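Local coordinates for protein acetone carboxylase alpha subunit (Xanthobacter autotrophicus Py2, PDB 5M45) that forms the alpha subunit of a six-chain enzyme assembly, belongs to the hydantoinase B/oxoprolinase family and binds a manganese ion, at residues 520-525 with 618-623; 535-540 with 604-609; 560-565 with 597-602; 565-570 with 592-597. All blocks are in the same frame, centred on the assembly; numbering follows the deposited sequence.

How the contacts relate
Contacts 1 and 3 are strand pairings in one five-stranded antiparallel sheet: 617-621 lies in its middle, whereas 598-602 is an outermost strand within this chain. Leu619 N and Phe560 O, 3.0 Å apart, probably bond the two contacts together. All touching residues of contacts 1 and 2 are buried; contacts 3 and 4 are only partly so. Contact 2 pairs two irregular segments and meets contact 1 through Tyr618 OH, 2.7 Å from Phe535 O. Contact 4 shares Thr565 and Ala597 with contact 3 and lies where the strands give way to a helix and a turn. From contact 3 to contact 4, direct backbone bonds are replaced by water bridges and leucine packing.

Contact 1 (520-525 with 618-623)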
loop_
_atom_site.group_PDB
_atom_site.type_symbol
_atom_site.label_atom_id
_atom_site.label_comp_id
_atom_site.label_asym_id
_atom_site.label_seq_id
_atom_site.Cartn_x
_atom_site.Cartn_y
_atom_site.Cartn_z
ATOM N N PHE A 520 13.582 -28.092 -17.280
ATOM C CA PHE A 520 12.965 -28.006 -18.620
ATOM C C PHE A 520 12.909 -26.544 -19.036
ATOM O O PHE A 520 13.297 -25.678 -18.272
ATOM C CB PHE A 520 11.585 -28.716 -18.709
ATOM C CG PHE A 520 10.423 -27.972 -18.073
ATOM C CD1 PHE A 520 10.307 -27.853 -16.692
ATOM C CD2 PHE A 520 9.403 -27.433 -18.873
ATOM C CE1 PHE A 520 9.211 -27.176 -16.112
ATOM C CE2 PHE A 520 8.309 -26.782 -18.306
ATOM C CZ PHE A 520 8.220 -26.639 -16.923
ATOM N N GLU A 521 12.496 -26.294 -20.272
ATOM C CA GLU A 521 12.445 -24.951 -20.818
ATOM C C GLU A 521 11.245 -24.805 -21.734
ATOM O O GLU A 521 10.779 -25.784 -22.339
ATOM C CB GLU A 521 13.735 -24.586 -21.569
ATOM C CG GLU A 521 14.024 -25.479 -22.751
ATOM C CD GLU A 521 15.444 -25.375 -23.289
ATOM O OE1 GLU A 521 16.009 -26.412 -23.783
ATOM O OE2 GLU A 521 16.019 -24.258 -23.249
ATOM N N SER A 522 10.743 -23.573 -21.815
ATOM C CA SER A 522 9.689 -23.226 -22.769
ATOM C C SER A 522 10.054 -21.926 -23.497
ATOM O O SER A 522 10.548 -20.991 -22.866
ATOM C CB SER A 522 8.320 -23.090 -22.062
ATOM O OG SER A 522 8.282 -22.073 -21.049
ATOM N N LEU A 523 9.812 -21.882 -24.824
ATOM C CA LEU A 523 9.980 -20.667 -25.601
ATOM C C LEU A 523 8.602 -20.054 -25.782
ATOM O O LEU A 523 7.691 -20.716 -26.311
ATOM C CB LEU A 523 10.580 -20.960 -26.995
ATOM C CG LEU A 523 10.838 -19.760 -27.920
ATOM C CD1 LEU A 523 11.721 -18.751 -27.258
ATOM C CD2 LEU A 523 11.447 -20.151 -29.259
ATOM N N ARG A 524 8.472 -18.792 -25.376
ATOM C CA ARG A 524 7.227 -18.013 -25.527
ATOM C C ARG A 524 7.355 -16.916 -26.593
ATOM O O ARG A 524 8.406 -16.262 -26.700
ATOM C CB ARG A 524 6.826 -17.349 -24.222
ATOM C CG ARG A 524 6.975 -18.215 -22.962
ATOM C CD ARG A 524 6.295 -19.575 -23.035
ATOM N NE ARG A 524 6.238 -20.091 -21.679
ATOM C CZ ARG A 524 5.300 -19.810 -20.767
ATOM N NH1 ARG A 524 4.249 -19.070 -21.050
ATOM N NH2 ARG A 524 5.432 -20.288 -19.530
ATOM N N MET A 525 6.272 -16.711 -27.327
ATOM C CA MET A 525 6.114 -15.572 -28.230
ATOM C C MET A 525 4.986 -14.699 -27.697
ATOM O O MET A 525 3.904 -15.195 -27.395
ATOM C CB MET A 525 5.798 -16.022 -29.659
ATOM C CG MET A 525 5.889 -14.879 -30.679
ATOM S SD MET A 525 5.731 -15.319 -32.455
ATOM C CE MET A 525 3.960 -15.558 -32.509
ATOM N N TYR A 618 10.726 -14.790 -25.453
ATOM C CA TYR A 618 11.205 -14.907 -24.055
ATOM C C TYR A 618 11.431 -16.396 -23.765
ATOM O O TYR A 618 10.516 -17.212 -23.988
ATOM C CB TYR A 618 10.125 -14.317 -23.114
ATOM C CG TYR A 618 10.407 -14.274 -21.603
ATOM C CD1 TYR A 618 10.488 -15.445 -20.825
ATOM C CD2 TYR A 618 10.521 -13.039 -20.926
ATOM C CE1 TYR A 618 10.718 -15.400 -19.459
ATOM C CE2 TYR A 618 10.755 -12.993 -19.557
ATOM C CZ TYR A 618 10.841 -14.174 -18.822
ATOM O OH TYR A 618 11.051 -14.150 -17.440
ATOM N N LEU A 619 12.647 -16.750 -23.287
ATOM C CA LEU A 619 12.957 -18.145 -22.863
ATOM C C LEU A 619 12.740 -18.323 -21.360
ATOM O O LEU A 619 13.415 -17.670 -20.581
ATOM C CB LEU A 619 14.399 -18.534 -23.238
ATOM C CG LEU A 619 14.855 -19.943 -22.831
ATOM C CD1 LEU A 619 14.105 -20.987 -23.629
ATOM C CD2 LEU A 619 16.364 -20.144 -23.020
ATOM N N ASN A 620 11.817 -19.194 -20.965
ATOM C CA ASN A 620 11.630 -19.615 -19.564
ATOM C C ASN A 620 12.416 -20.898 -19.267
ATOM O O ASN A 620 12.114 -21.967 -19.820
ATOM C CB ASN A 620 10.131 -19.847 -19.247
ATOM C CG ASN A 620 9.797 -19.625 -17.772
ATOM O OD1 ASN A 620 10.443 -18.845 -17.107
ATOM N ND2 ASN A 620 8.777 -20.323 -17.265
ATOM N N TYR A 621 13.435 -20.803 -18.417
ATOM C CA TYR A 621 14.371 -21.919 -18.129
ATOM C C TYR A 621 14.236 -22.305 -16.648
ATOM O O TYR A 621 14.540 -21.494 -15.745
ATOM C CB TYR A 621 15.822 -21.480 -18.529
ATOM C CG TYR A 621 17.029 -22.213 -17.903
ATOM C CD1 TYR A 621 16.963 -23.540 -17.446
ATOM C CD2 TYR A 621 18.272 -21.563 -17.822
ATOM C CE1 TYR A 621 18.080 -24.175 -16.871
ATOM C CE2 TYR A 621 19.399 -22.204 -17.263
ATOM C CZ TYR A 621 19.283 -23.493 -16.774
ATOM O OH TYR A 621 20.387 -24.089 -16.200
ATOM N N MET A 622 13.794 -23.541 -16.409
ATOM C CA MET A 622 13.675 -24.106 -15.049
ATOM C C MET A 622 14.908 -24.935 -14.675
ATOM O O MET A 622 15.385 -25.750 -15.475
ATOM C CB MET A 622 12.411 -24.983 -14.924
ATOM C CG MET A 622 11.136 -24.211 -14.607
ATOM S SD MET A 622 10.681 -22.814 -15.675
ATOM C CE MET A 622 10.404 -23.663 -17.224
ATOM N N ARG A 623 15.400 -24.752 -13.455
ATOM C CA ARG A 623 16.689 -25.364 -13.061
ATOM C C ARG A 623 16.640 -26.863 -12.729
ATOM O O ARG A 623 15.601 -27.413 -12.334
ATOM C CB ARG A 623 17.274 -24.648 -11.827
ATOM C CG ARG A 623 17.286 -23.113 -11.820
ATOM C CD ARG A 623 18.009 -22.488 -13.005
ATOM N NE ARG A 623 18.121 -21.022 -12.816
ATOM C CZ ARG A 623 17.577 -20.072 -13.577
ATOM N NH1 ARG A 623 16.861 -20.331 -14.667
ATOM N NH2 ARG A 623 17.792 -18.801 -13.255
#
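Met622 lays its side chain against the Phe520 ring in a Met-aromatic contact that can be followed atom by atom. CB starts 3.5 Å from Phe520 O, the same carbonyl that accepts the bond from Met622 N at 2.9 Å. CG meets the ring rim at Phe520 CE1 (3.8 Å). The chain then bends at chi2 (53°) and chi3 (64°). SD stands oblique to the ring, 5.0 Å from its centroid, while the methyl CE reaches over the face as a CH-pi donor, 15° off the ring normal and 3.8 Å from the centroid of Phe520. This pair adjoins a regular antiparallel strand pairing within a five-stranded sheet, in which 617-621 is the middle strand. Ser522 with Asn620 and Arg524 with Tyr618 are hydrogen-bonded pairs, each closed by two backbone bonds. On the face carrying Ser522, Asn620 and Arg524, an almost straight bond of 2.9 Å from Arg524 NE to Ser522 OG lies close to the guanidinium plane. Glu457 OE1 bonds to Ser522 OG and Asn620 ND2 and forms a salt bridge with Arg524 NH2, as Glu495 does with Arg524 NH1. On the opposite face Leu619 CD1 packs 3.8 Å from Glu521 OE2, whose charge is met by Lys505.

Contact 2 (535-540 with 604-609)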
loop_
_atom_site.group_PDB
_atom_site.type_symbol
_atom_site.label_atom_id
_atom_site.label_comp_id
_atom_site.label_asym_id
_atom_site.label_seq_id
_atom_site.Cartn_x
_atom_site.Cartn_y
_atom_site.Cartn_z
ATOM N N PHE A 535 9.984 -9.375 -17.336
ATOM C CA PHE A 535 11.280 -9.431 -16.654
ATOM C C PHE A 535 11.602 -10.864 -16.185
ATOM O O PHE A 535 10.755 -11.764 -16.248
ATOM C CB PHE A 535 11.388 -8.390 -15.526
ATOM C CG PHE A 535 10.392 -8.562 -14.374
ATOM C CD1 PHE A 535 9.084 -8.050 -14.469
ATOM C CD2 PHE A 535 10.781 -9.177 -13.181
ATOM C CE1 PHE A 535 8.183 -8.169 -13.416
ATOM C CE2 PHE A 535 9.890 -9.302 -12.126
ATOM C CZ PHE A 535 8.604 -8.808 -12.236
ATOM N N PHE A 536 12.868 -11.049 -15.818
ATOM C CA PHE A 536 13.429 -12.338 -15.376
ATOM C C PHE A 536 13.784 -12.290 -13.888
ATOM O O PHE A 536 14.201 -11.235 -13.375
ATOM C CB PHE A 536 14.742 -12.644 -16.180
ATOM C CG PHE A 536 14.534 -12.908 -17.654
ATOM C CD1 PHE A 536 14.493 -11.869 -18.567
ATOM C CD2 PHE A 536 14.413 -14.193 -18.133
ATOM C CE1 PHE A 536 14.306 -12.096 -19.942
ATOM C CE2 PHE A 536 14.226 -14.442 -19.501
ATOM C CZ PHE A 536 14.155 -13.380 -20.415
ATOM N N MET A 537 13.661 -13.417 -13.201
ATOM C CA MET A 537 14.037 -13.539 -11.777
ATOM C C MET A 537 14.451 -14.977 -11.431
ATOM O O MET A 537 13.637 -15.886 -11.455
ATOM C CB MET A 537 12.876 -13.100 -10.852
ATOM C CG MET A 537 13.220 -13.052 -9.350
ATOM S SD MET A 537 14.651 -12.043 -8.917
ATOM C CE MET A 537 15.849 -13.183 -8.205
ATOM N N GLY A 538 15.738 -15.135 -11.094
ATOM C CA GLY A 538 16.355 -16.426 -10.717
ATOM C C GLY A 538 17.856 -16.280 -10.480
ATOM O O GLY A 538 18.424 -15.185 -10.654
ATOM N N ASN A 539 18.497 -17.367 -10.081
ATOM C CA ASN A 539 19.952 -17.399 -9.857
ATOM C C ASN A 539 20.692 -17.371 -11.200
ATOM O O ASN A 539 20.228 -17.968 -12.183
ATOM C CB ASN A 539 20.359 -18.622 -9.017
ATOM C CG ASN A 539 20.062 -19.953 -9.703
ATOM O OD1 ASN A 539 18.964 -20.171 -10.183
ATOM N ND2 ASN A 539 21.062 -20.855 -9.754
ATOM N N GLY A 540 21.812 -16.670 -11.249
ATOM C CA GLY A 540 22.582 -16.446 -12.486
ATOM C C GLY A 540 24.015 -16.895 -12.401
ATOM O O GLY A 540 24.390 -17.997 -12.886
ATOM N N GLN A 604 22.590 -12.287 -17.062
ATOM C CA GLN A 604 21.806 -11.415 -16.202
ATOM C C GLN A 604 20.404 -12.013 -15.942
ATOM O O GLN A 604 19.431 -11.720 -16.635
ATOM C CB GLN A 604 21.753 -9.996 -16.822
ATOM C CG GLN A 604 21.204 -8.915 -15.905
ATOM C CD GLN A 604 21.992 -8.777 -14.627
ATOM O OE1 GLN A 604 23.197 -8.965 -14.620
ATOM N NE2 GLN A 604 21.318 -8.433 -13.533
ATOM N N ALA A 605 20.338 -12.886 -14.942
ATOM C CA ALA A 605 19.125 -13.662 -14.661
ATOM C C ALA A 605 18.098 -12.936 -13.789
ATOM O O ALA A 605 17.043 -13.491 -13.485
ATOM C CB ALA A 605 19.512 -15.008 -14.049
ATOM N N ILE A 606 18.430 -11.724 -13.376
ATOM C CA ILE A 606 17.534 -10.789 -12.661
ATOM C C ILE A 606 17.460 -9.471 -13.431
ATOM O O ILE A 606 18.487 -8.859 -13.736
ATOM C CB ILE A 606 18.046 -10.408 -11.255
ATOM C CG1 ILE A 606 18.185 -11.635 -10.408
ATOM C CG2 ILE A 606 17.048 -9.422 -10.597
ATOM C CD1 ILE A 606 18.802 -11.356 -9.030
ATOM N N THR A 607 16.236 -9.050 -13.746
ATOM C CA THR A 607 15.988 -7.773 -14.398
ATOM C C THR A 607 14.730 -7.101 -13.819
ATOM O O THR A 607 13.941 -7.739 -13.128
ATOM C CB THR A 607 15.814 -7.899 -15.930
ATOM O OG1 THR A 607 14.646 -8.672 -16.229
ATOM C CG2 THR A 607 17.028 -8.525 -16.615
ATOM N N THR A 608 14.574 -5.808 -14.105
ATOM C CA THR A 608 13.317 -5.095 -13.893
ATOM C C THR A 608 12.583 -5.003 -15.227
ATOM O O THR A 608 13.177 -5.258 -16.291
ATOM C CB THR A 608 13.536 -3.672 -13.317
ATOM O OG1 THR A 608 14.425 -2.905 -14.159
ATOM C CG2 THR A 608 14.134 -3.788 -11.911
ATOM N N GLU A 609 11.325 -4.613 -15.171
ATOM C CA GLU A 609 10.435 -4.638 -16.334
ATOM C C GLU A 609 10.989 -3.883 -17.571
ATOM O O GLU A 609 11.578 -2.802 -17.445
ATOM C CB GLU A 609 8.985 -4.231 -15.972
ATOM C CG GLU A 609 8.683 -2.763 -15.750
ATOM C CD GLU A 609 7.207 -2.497 -15.321
ATOM O OE1 GLU A 609 7.003 -1.706 -14.363
ATOM O OE2 GLU A 609 6.250 -3.045 -15.923
#
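Phe536 and Thr607 join two irregular backbones whose touching parts run nearly antiparallel, their end-to-end directions 163° apart. Thr607 N donates to Phe536 O at 3.0 Å, from a position tilted out of the carbonyl plane. The return bond uses a side chain: Phe536 N gives a nearly straight hydrogen bond (170°) to Thr607 OG1, also 3.0 Å long. With chi1 at 64°, OG1 is held between the backbone N and the carbonyl carbon of Thr607; it also lies in plane at the edge of the Phe536 ring. Phe535 adds its CB, 3.3 Å from Thr607 OG1, and its ring CD2 comes 3.5 Å from Thr607 O, a carbonyl that bonds to Thr189. Further along, Met537 and Ile606 lie side by side, pointing the same way. The methionine methyl CE touches Ile606 CG1 at 3.6 Å, and SD rests near both CG1 and CG2. Ala605 points its methyl at the other segment, where CB is 3.6 Å from Asn539 O and 3.7 Å from Gly540 CA. The 535-540 segment leaves strand 532-535 and the 604-609 segment leads into strand 610-612, so the contact lies directly past the pairing of these two neighbouring strands. Chemically, Thr607 donates through its backbone N and accepts through OG1, which satisfies both O and N of Phe536 in a buried place where no regular strand pairing continues.

Contact 3 (560-565 with 597-602); sequences FAAHKT and AQIKRD
Phe560 and Arg601 form the tight end of this antiparallel strand pairing. The ring carbon CD1 lies over one face of the guanidinium, offset toward its rim and 3.5 Å from Arg601 NH1. Ring and guanidinium planes are 45° apart, so the two groups meet obliquely and not as a flat stack. Farther out on the ring, Phe560 CE1 touches Ile599 CG2 at 3.7 Å. The arginine is itself held from outside, by salt bridges to Asp582 and Asp591. Between the strands, Ala561 and Lys600 exchange two backbone bonds, that from Lys600 N to Ala561 O being 2.9 Å. His563 N to Gln598 O is equally short and practically straight (177°), whereas the bond from Gln598 N to His563 O is more bent.

The other end is looser and reaches solvent. Gln598 is exposed; its side chain lies side by side with that of His563, OE1 standing oblique to the imidazole and 3.4 Å from His563 CD2, a carbon-oxygen contact with no hydrogen bond. Lys564 is also exposed. The buried imidazole is gripped instead by Asp616 at ND1 and Glu610 at NE2, two acidic partners that may favour a protonated ring, although Lys600 NZ, 5.7 Å from His563 NE2, would oppose this. Glu610 also forms a salt bridge with Lys600.

Strand 598-602 is an outermost strand of the five-stranded sheet within this chain. Its partner 559-563 bonds on its other edge to strand 617-621, and past Thr565 the chain enters helix 567-573.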
loop_
_atom_site.group_PDB
_atom_site.type_symbol
_atom_site.label_atom_id
_atom_site.label_comp_id
_atom_site.label_asym_id
_atom_site.label_seq_id
_atom_site.Cartn_x
_atom_site.Cartn_y
_atom_site.Cartn_z
ATOM N N PHE A 560 17.657 -15.396 -22.180
ATOM C CA PHE A 560 17.443 -15.177 -23.618
ATOM C C PHE A 560 16.123 -14.459 -23.870
ATOM O O PHE A 560 15.069 -14.954 -23.481
ATOM C CB PHE A 560 17.417 -16.489 -24.437
ATOM C CG PHE A 560 17.145 -16.277 -25.911
ATOM C CD1 PHE A 560 18.184 -16.028 -26.794
ATOM C CD2 PHE A 560 15.832 -16.354 -26.428
ATOM C CE1 PHE A 560 17.926 -15.811 -28.165
ATOM C CE2 PHE A 560 15.578 -16.165 -27.783
ATOM C CZ PHE A 560 16.629 -15.880 -28.648
ATOM N N ALA A 561 16.208 -13.309 -24.542
ATOM C CA ALA A 561 15.064 -12.561 -25.035
ATOM C C ALA A 561 15.386 -11.929 -26.372
ATOM O O ALA A 561 16.558 -11.608 -26.647
ATOM C CB ALA A 561 14.664 -11.478 -24.042
ATOM N N ALA A 562 14.363 -11.735 -27.208
ATOM C CA ALA A 562 14.547 -11.134 -28.543
ATOM C C ALA A 562 13.435 -10.128 -28.889
ATOM O O ALA A 562 12.270 -10.442 -28.796
ATOM C CB ALA A 562 14.655 -12.231 -29.616
ATOM N N HIS A 563 13.841 -8.915 -29.272
ATOM C CA HIS A 563 12.943 -7.819 -29.678
ATOM C C HIS A 563 13.075 -7.525 -31.170
ATOM O O HIS A 563 14.094 -7.851 -31.777
ATOM C CB HIS A 563 13.250 -6.546 -28.891
ATOM C CG HIS A 563 13.101 -6.701 -27.410
ATOM N ND1 HIS A 563 11.882 -6.913 -26.813
ATOM C CD2 HIS A 563 14.010 -6.675 -26.405
ATOM C CE1 HIS A 563 12.036 -7.028 -25.507
ATOM N NE2 HIS A 563 13.317 -6.851 -25.224
ATOM N N LYS A 564 12.048 -6.906 -31.755
ATOM C CA LYS A 564 12.017 -6.552 -33.180
ATOM C C LYS A 564 12.450 -7.716 -34.062
ATOM O O LYS A 564 13.325 -7.579 -34.919
ATOM C CB LYS A 564 12.924 -5.356 -33.439
ATOM C CG LYS A 564 12.604 -4.126 -32.615
ATOM C CD LYS A 564 13.862 -3.252 -32.518
ATOM C CE LYS A 564 13.555 -1.757 -32.413
ATOM N NZ LYS A 564 12.318 -1.415 -31.641
ATOM N N THR A 565 11.818 -8.860 -33.811
ATOM C CA THR A 565 12.212 -10.144 -34.410
ATOM C C THR A 565 11.928 -10.269 -35.906
ATOM O O THR A 565 12.559 -11.104 -36.580
ATOM C CB THR A 565 11.468 -11.311 -33.718
ATOM O OG1 THR A 565 10.059 -11.146 -33.894
ATOM C CG2 THR A 565 11.810 -11.365 -32.223
ATOM N N ALA A 597 16.875 -8.985 -35.378
ATOM C CA ALA A 597 16.451 -8.827 -33.992
ATOM C C ALA A 597 17.497 -8.169 -33.077
ATOM O O ALA A 597 18.694 -8.270 -33.318
ATOM C CB ALA A 597 16.063 -10.187 -33.418
ATOM N N GLN A 598 17.017 -7.510 -32.032
ATOM C CA GLN A 598 17.838 -7.115 -30.879
ATOM C C GLN A 598 17.772 -8.288 -29.888
ATOM O O GLN A 598 16.727 -8.504 -29.277
ATOM C CB GLN A 598 17.297 -5.832 -30.231
ATOM C CG GLN A 598 18.204 -5.303 -29.123
ATOM C CD GLN A 598 17.538 -4.677 -27.828
ATOM O OE1 GLN A 598 16.302 -4.526 -27.657
ATOM N NE2 GLN A 598 18.427 -4.274 -26.918
ATOM N N ILE A 599 18.870 -9.044 -29.746
ATOM C CA ILE A 599 18.904 -10.220 -28.888
ATOM C C ILE A 599 19.668 -9.918 -27.607
ATOM O O ILE A 599 20.769 -9.385 -27.660
ATOM C CB ILE A 599 19.563 -11.422 -29.598
ATOM C CG1 ILE A 599 18.738 -11.811 -30.827
ATOM C CG2 ILE A 599 19.736 -12.615 -28.636
ATOM C CD1 ILE A 599 19.323 -12.900 -31.671
ATOM N N LYS A 600 19.095 -10.280 -26.467
ATOM C CA LYS A 600 19.808 -10.272 -25.195
ATOM C C LYS A 600 20.049 -11.731 -24.752
ATOM O O LYS A 600 19.091 -12.460 -24.456
ATOM C CB LYS A 600 19.013 -9.486 -24.148
ATOM C CG LYS A 600 18.946 -7.989 -24.500
ATOM C CD LYS A 600 18.403 -7.152 -23.342
ATOM C CE LYS A 600 18.306 -5.677 -23.714
ATOM N NZ LYS A 600 17.933 -4.850 -22.499
ATOM N N ARG A 601 21.306 -12.162 -24.788
ATOM C CA ARG A 601 21.712 -13.515 -24.413
ATOM C C ARG A 601 22.926 -13.380 -23.488
ATOM O O ARG A 601 24.036 -13.074 -23.970
ATOM C CB ARG A 601 22.065 -14.344 -25.671
ATOM C CG ARG A 601 22.700 -15.705 -25.400
ATOM C CD ARG A 601 23.091 -16.479 -26.655
ATOM N NE ARG A 601 21.953 -17.055 -27.392
ATOM C CZ ARG A 601 21.287 -18.158 -27.069
ATOM N NH1 ARG A 601 20.302 -18.566 -27.844
ATOM N NH2 ARG A 601 21.562 -18.850 -25.967
ATOM N N ASP A 602 22.722 -13.551 -22.183
ATOM C CA ASP A 602 23.776 -13.227 -21.207
ATOM C C ASP A 602 23.495 -13.850 -19.848
ATOM O O ASP A 602 22.477 -14.546 -19.695
ATOM C CB ASP A 602 23.982 -11.693 -21.113
ATOM C CG ASP A 602 22.756 -10.943 -20.623
ATOM O OD1 ASP A 602 21.875 -11.499 -19.949
ATOM O OD2 ASP A 602 22.657 -9.725 -20.897
#

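Contact 4 (565-570 with 592-597); sequences TNLKEL and AMLPDA
Asp596 OD2 takes the shortest polar bond here, 2.6 Å from a water that donates to it and accepts from Asn566 ND2 at 3.0 Å. The arrangement sets an ST turn and helix start against a type I beta turn, Leu594 to Ala597, just past the ends of the neighbouring strands 559-563 and 598-602 of the five-stranded sheet. In the ST turn, Leu567 N donates to Thr565 OG1 at 3.2 Å; the same oxygen is bonded to Tyr615 O, so two backbone groups fix it. Asn566 occupies the N-cap position of helix 567-573, but its amide serves the water bridge and makes no capping bond. The amide and the Asp596 carboxylate belong to side chains that lie side by side, with planes 61° apart. A second water repeats the bridge at backbone level, donating to Thr565 O at 2.8 Å and accepting from Asp596 N at 3.0 Å. No direct hydrogen bond crosses between the segments, so these two waters carry the polar side of the contact. Besides the waters, the packing is apolar and centred on one branch of Leu594: CD2 approaches Thr565 O, and it meets Leu567 CD2 and Leu570 CD1, both at 4.1 Å. The two helix leucines cross the Leu594 side chain obliquely, while Leu617 of strand 617-621 touches both Leu567 and Leu594. At the far end of this patch the methyl Leu570 CD1 rests 3.8 Å from Met593 O.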
loop_
_atom_site.group_PDB
_atom_site.type_symbol
_atom_site.label_atom_id
_atom_site.label_comp_id
_atom_site.label_asym_id
_atom_site.label_seq_id
_atom_site.Cartn_x
_atom_site.Cartn_y
_atom_site.Cartn_z
ATOM N N THR A 565 11.818 -8.860 -33.811
ATOM C CA THR A 565 12.212 -10.144 -34.410
ATOM C C THR A 565 11.928 -10.269 -35.906
ATOM O O THR A 565 12.559 -11.104 -36.580
ATOM C CB THR A 565 11.468 -11.311 -33.718
ATOM O OG1 THR A 565 10.059 -11.146 -33.894
ATOM C CG2 THR A 565 11.810 -11.365 -32.223
ATOM N N ASN A 566 10.955 -9.492 -36.398
ATOM C CA ASN A 566 10.413 -9.629 -37.763
ATOM C C ASN A 566 9.688 -10.977 -37.979
ATOM O O ASN A 566 9.512 -11.416 -39.123
ATOM C CB ASN A 566 11.519 -9.407 -38.809
ATOM C CG ASN A 566 10.969 -9.066 -40.202
ATOM O OD1 ASN A 566 9.974 -8.368 -40.352
ATOM N ND2 ASN A 566 11.638 -9.589 -41.234
ATOM N N LEU A 567 9.237 -11.627 -36.903
ATOM C CA LEU A 567 8.634 -12.967 -37.040
ATOM C C LEU A 567 7.325 -12.977 -37.835
ATOM O O LEU A 567 7.023 -13.971 -38.454
ATOM C CB LEU A 567 8.462 -13.678 -35.687
ATOM C CG LEU A 567 9.722 -14.444 -35.230
ATOM C CD1 LEU A 567 9.634 -14.784 -33.733
ATOM C CD2 LEU A 567 9.931 -15.711 -36.083
ATOM N N LYS A 568 6.548 -11.890 -37.817
ATOM C CA LYS A 568 5.315 -11.863 -38.635
ATOM C C LYS A 568 5.631 -12.180 -40.124
ATOM O O LYS A 568 4.997 -13.025 -40.733
ATOM C CB LYS A 568 4.585 -10.535 -38.512
ATOM C CG LYS A 568 3.258 -10.542 -39.229
ATOM C CD LYS A 568 2.482 -9.249 -39.061
ATOM C CE LYS A 568 1.343 -9.272 -40.052
ATOM N NZ LYS A 568 0.065 -8.835 -39.442
ATOM N N GLU A 569 6.638 -11.503 -40.660
ATOM C CA GLU A 569 7.067 -11.687 -42.054
ATOM C C GLU A 569 7.777 -13.037 -42.261
ATOM O O GLU A 569 7.567 -13.686 -43.298
ATOM C CB GLU A 569 7.964 -10.526 -42.487
ATOM C CG GLU A 569 8.281 -10.417 -43.969
ATOM C CD GLU A 569 7.010 -10.643 -44.841
ATOM O OE1 GLU A 569 6.949 -11.708 -45.566
ATOM O OE2 GLU A 569 6.049 -9.789 -44.761
ATOM N N LEU A 570 8.590 -13.469 -41.294
ATOM C CA LEU A 570 9.264 -14.766 -41.385
ATOM C C LEU A 570 8.269 -15.932 -41.384
ATOM O O LEU A 570 8.416 -16.880 -42.158
ATOM C CB LEU A 570 10.326 -14.934 -40.289
ATOM C CG LEU A 570 11.506 -13.956 -40.313
ATOM C CD1 LEU A 570 12.270 -14.021 -39.010
ATOM C CD2 LEU A 570 12.461 -14.204 -41.469
ATOM N N ALA A 592 20.804 -17.061 -35.411
ATOM C CA ALA A 592 21.024 -16.887 -36.855
ATOM C C ALA A 592 19.733 -16.826 -37.693
ATOM O O ALA A 592 19.774 -16.357 -38.826
ATOM C CB ALA A 592 21.955 -17.980 -37.378
ATOM N N MET A 593 18.615 -17.305 -37.145
ATOM C CA MET A 593 17.306 -17.252 -37.816
ATOM C C MET A 593 16.651 -15.859 -37.711
ATOM O O MET A 593 15.648 -15.599 -38.398
ATOM C CB MET A 593 16.344 -18.280 -37.186
ATOM C CG MET A 593 16.776 -19.742 -37.217
ATOM S SD MET A 593 15.537 -20.800 -36.380
ATOM C CE MET A 593 16.446 -22.330 -36.225
ATOM N N LEU A 594 17.188 -14.983 -36.855
ATOM C CA LEU A 594 16.616 -13.682 -36.561
ATOM C C LEU A 594 17.648 -12.581 -36.834
ATOM O O LEU A 594 18.047 -11.865 -35.919
ATOM C CB LEU A 594 16.183 -13.633 -35.090
ATOM C CG LEU A 594 15.212 -14.718 -34.600
ATOM C CD1 LEU A 594 14.987 -14.599 -33.095
ATOM C CD2 LEU A 594 13.873 -14.659 -35.326
ATOM N N PRO A 595 18.062 -12.429 -38.120
ATOM C CA PRO A 595 19.117 -11.463 -38.460
ATOM C C PRO A 595 18.782 -10.000 -38.123
ATOM O O PRO A 595 19.696 -9.214 -37.970
ATOM C CB PRO A 595 19.304 -11.660 -39.982
ATOM C CG PRO A 595 17.973 -12.185 -40.461
ATOM C CD PRO A 595 17.497 -13.060 -39.326
ATOM N N ASP A 596 17.501 -9.622 -38.030
ATOM C CA ASP A 596 17.137 -8.219 -37.717
ATOM C C ASP A 596 16.857 -7.955 -36.221
ATOM O O ASP A 596 16.607 -6.825 -35.840
ATOM C CB ASP A 596 15.936 -7.771 -38.548
ATOM C CG ASP A 596 16.210 -7.854 -40.071
ATOM O OD1 ASP A 596 17.278 -7.413 -40.520
ATOM O OD2 ASP A 596 15.365 -8.377 -40.837
ATOM N N ALA A 597 16.875 -8.985 -35.378
ATOM C CA ALA A 597 16.451 -8.827 -33.992
ATOM C C ALA A 597 17.497 -8.169 -33.077
ATOM O O ALA A 597 18.694 -8.270 -33.318
ATOM C CB ALA A 597 16.063 -10.187 -33.418
HETATM O O HOH W 1 14.980 -11.192 -37.922
HETATM O O HOH W 2 14.396 -10.773 -40.780
#